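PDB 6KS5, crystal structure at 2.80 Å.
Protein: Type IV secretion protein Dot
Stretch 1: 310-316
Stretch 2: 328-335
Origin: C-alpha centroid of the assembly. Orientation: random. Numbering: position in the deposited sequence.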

# COMPACT_ATOMS: atom_id res chain seq x y z
N SER A 310 25.53 0.90 8.29
CA SER A 310 24.17 0.39 8.43
C SER A 310 23.99 -0.93 7.68
O SER A 310 24.56 -1.13 6.60
CB SER A 310 23.15 1.42 7.93
OG SER A 310 23.44 2.70 8.46
N LEU A 311 23.14 -1.81 8.24
CA LEU A 311 23.05 -3.19 7.77
C LEU A 311 22.53 -3.26 6.34
O LEU A 311 23.21 -3.79 5.45
CB LEU A 311 22.17 -4.01 8.71
CG LEU A 311 22.56 -4.20 10.18
CD1 LEU A 311 24.01 -4.65 10.30
CD2 LEU A 311 22.28 -2.96 11.01
N LEU A 312 21.32 -2.75 6.10
CA LEU A 312 20.59 -2.97 4.86
C LEU A 312 20.73 -1.80 3.89
O LEU A 312 19.79 -1.49 3.15
CB LEU A 312 19.12 -3.23 5.17
CG LEU A 312 18.85 -3.93 6.50
CD1 LEU A 312 17.37 -3.86 6.85
CD2 LEU A 312 19.32 -5.38 6.48
N VAL A 313 21.89 -1.14 3.87
CA VAL A 313 22.04 0.06 3.05
C VAL A 313 21.93 -0.28 1.57
O VAL A 313 21.25 0.41 0.80
CB VAL A 313 23.36 0.77 3.38
CG1 VAL A 313 24.52 -0.21 3.35
CG2 VAL A 313 23.60 1.91 2.40
N ARG A 314 22.60 -1.36 1.14
CA ARG A 314 22.56 -1.74 -0.27
C ARG A 314 21.18 -2.23 -0.68
O ARG A 314 20.84 -2.15 -1.87
CB ARG A 314 23.60 -2.81 -0.55
CG ARG A 314 23.73 -3.17 -2.02
CD ARG A 314 24.21 -4.59 -2.22
NE ARG A 314 25.67 -4.65 -2.21
CZ ARG A 314 26.41 -4.87 -3.29
NH1 ARG A 314 25.84 -5.05 -4.47
NH2 ARG A 314 27.74 -4.89 -3.19
N ALA A 315 20.38 -2.71 0.26
CA ALA A 315 19.04 -3.19 -0.08
C ALA A 315 18.10 -2.04 -0.41
O ALA A 315 17.14 -2.23 -1.16
CB ALA A 315 18.48 -4.03 1.07
N THR A 316 18.34 -0.85 0.14
CA THR A 316 17.46 0.28 -0.08
C THR A 316 17.87 1.15 -1.26
O THR A 316 17.23 2.18 -1.50
CB THR A 316 17.39 1.15 1.19
OG1 THR A 316 18.65 1.80 1.39
CG2 THR A 316 17.05 0.30 2.40
N ILE A 328 16.96 -8.97 -3.31
CA ILE A 328 17.91 -10.07 -3.16
C ILE A 328 19.19 -9.59 -2.49
O ILE A 328 19.93 -10.40 -1.93
CB ILE A 328 18.21 -10.76 -4.51
CG1 ILE A 328 19.07 -9.87 -5.41
CG2 ILE A 328 16.92 -11.16 -5.20
CD1 ILE A 328 20.57 -10.04 -5.20
N ALA A 329 19.47 -8.29 -2.54
CA ALA A 329 20.52 -7.74 -1.70
C ALA A 329 20.11 -7.72 -0.24
O ALA A 329 20.97 -7.67 0.65
CB ALA A 329 20.87 -6.32 -2.15
N LEU A 330 18.80 -7.73 0.05
CA LEU A 330 18.35 -7.77 1.43
C LEU A 330 18.48 -9.18 2.00
O LEU A 330 18.93 -9.36 3.13
CB LEU A 330 16.91 -7.28 1.55
CG LEU A 330 16.24 -7.54 2.91
CD1 LEU A 330 16.75 -6.58 3.97
CD2 LEU A 330 14.73 -7.43 2.77
N ILE A 331 18.08 -10.19 1.22
CA ILE A 331 18.18 -11.56 1.69
C ILE A 331 19.62 -12.05 1.74
O ILE A 331 19.93 -12.97 2.50
CB ILE A 331 17.29 -12.48 0.83
CG1 ILE A 331 17.82 -12.54 -0.60
CG2 ILE A 331 15.87 -11.97 0.83
CD1 ILE A 331 18.44 -13.88 -0.97
N GLU A 332 20.52 -11.46 0.95
CA GLU A 332 21.92 -11.85 1.09
C GLU A 332 22.48 -11.42 2.44
O GLU A 332 23.29 -12.13 3.04
CB GLU A 332 22.77 -11.29 -0.07
CG GLU A 332 22.92 -9.78 -0.07
CD GLU A 332 24.30 -9.34 -0.51
OE1 GLU A 332 25.00 -8.73 0.33
OE2 GLU A 332 24.66 -9.63 -1.67
N SER A 333 22.08 -10.26 2.92
CA SER A 333 22.58 -9.79 4.21
C SER A 333 21.91 -10.50 5.39
O SER A 333 22.50 -10.55 6.48
CB SER A 333 22.37 -8.27 4.34
OG SER A 333 23.14 -7.57 3.38
N LEU A 334 20.72 -11.05 5.18
CA LEU A 334 20.06 -11.81 6.24
C LEU A 334 20.60 -13.23 6.36
O LEU A 334 20.47 -13.83 7.42
CB LEU A 334 18.54 -11.84 6.00
CG LEU A 334 17.81 -10.49 6.09
CD1 LEU A 334 16.34 -10.70 6.39
CD2 LEU A 334 18.46 -9.60 7.14
N SER A 335 21.21 -13.76 5.30
CA SER A 335 21.77 -15.11 5.36
C SER A 335 23.03 -15.20 6.21
O SER A 335 23.45 -16.31 6.55
CB SER A 335 22.07 -15.61 3.94
OG SER A 335 21.07 -15.23 3.02

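The contact between residues 310-316 and the helix running through 328-334 is small, burying 299 Å² summed over both sides, and no hydrogen bond crosses it. It is made by side-chain packing, and the positions that contribute follow the repeat of the helix.

I328 opens the stretch with its CA-to-CB bond directed away from the facing segment. Its side chain makes no contact there, its nearest approach being CD1 of I328 to CD of R314 at 7.2 Å, and its part is structural: its carbonyl accepts the helical bond from the backbone of E332, with N of E332 3.1 Å from O of I328.

A329 is the first residue to engage. Its CB points toward the other segment and meets two neighbours, lying 3.8 Å from CD of R314 and 4.2 Å from CA of A315. The methyl therefore packs against the aliphatic part of the arginine, whose chi1 and chi2 are both t and carry the chain past the alanine. The guanidinium is not used in this contact; NH1 of R314 is hydrogen-bonded elsewhere in the structure.

The closest approach of the two backbones falls at L330, whose CA is 4.9 Å from CA of A315. At this point the residue facing the helix is an alanine: CB of A315 points toward the helix and rests 3.6 Å from CB of L330, the shortest contact between the segments. L330 itself leaves the backbone sideways, but with chi1 t and chi2 p its end comes nearer, and CD1 lies 3.8 Å from CD2 of L312. L330 thus touches both A315 and L312, and all three residues are buried.

I331 is out of reach of the other segment. Its carbonyl O instead receives a hydrogen bond from OG of S335 at 2.6 Å, one turn further on. E332 does point its CA-to-CB bond toward the partner, yet its nearest approach, OE1 of E332 to NE of R314, is 4.9 Å, and no direct contact forms, although it still covers a little surface.

At S333 the polar group is near the other segment without bonding to it. Its OG is 4.3 Å from O of L311, too far for a hydrogen bond, and donates instead to the preceding turn, in a weak bond of 3.5 Å to O of A329. The one hydrogen bond found for the hydroxyl thus stays within its own helix, and the serine meets the loop by proximity alone.

L334, one turn after L330, extends the apolar patch. Its CB leaves sideways, but the end of the side chain turns nearer and brings CD2 to 4.4 Å from CD2 of L312. That same methyl of L312 therefore faces both L330 and L334, with the nearer approach to L330. L312 reaches them although its own CA-to-CB bond points sideways; its chi1 of -31° lies between wells. Beyond this point S335 is out of reach, and the contact ends.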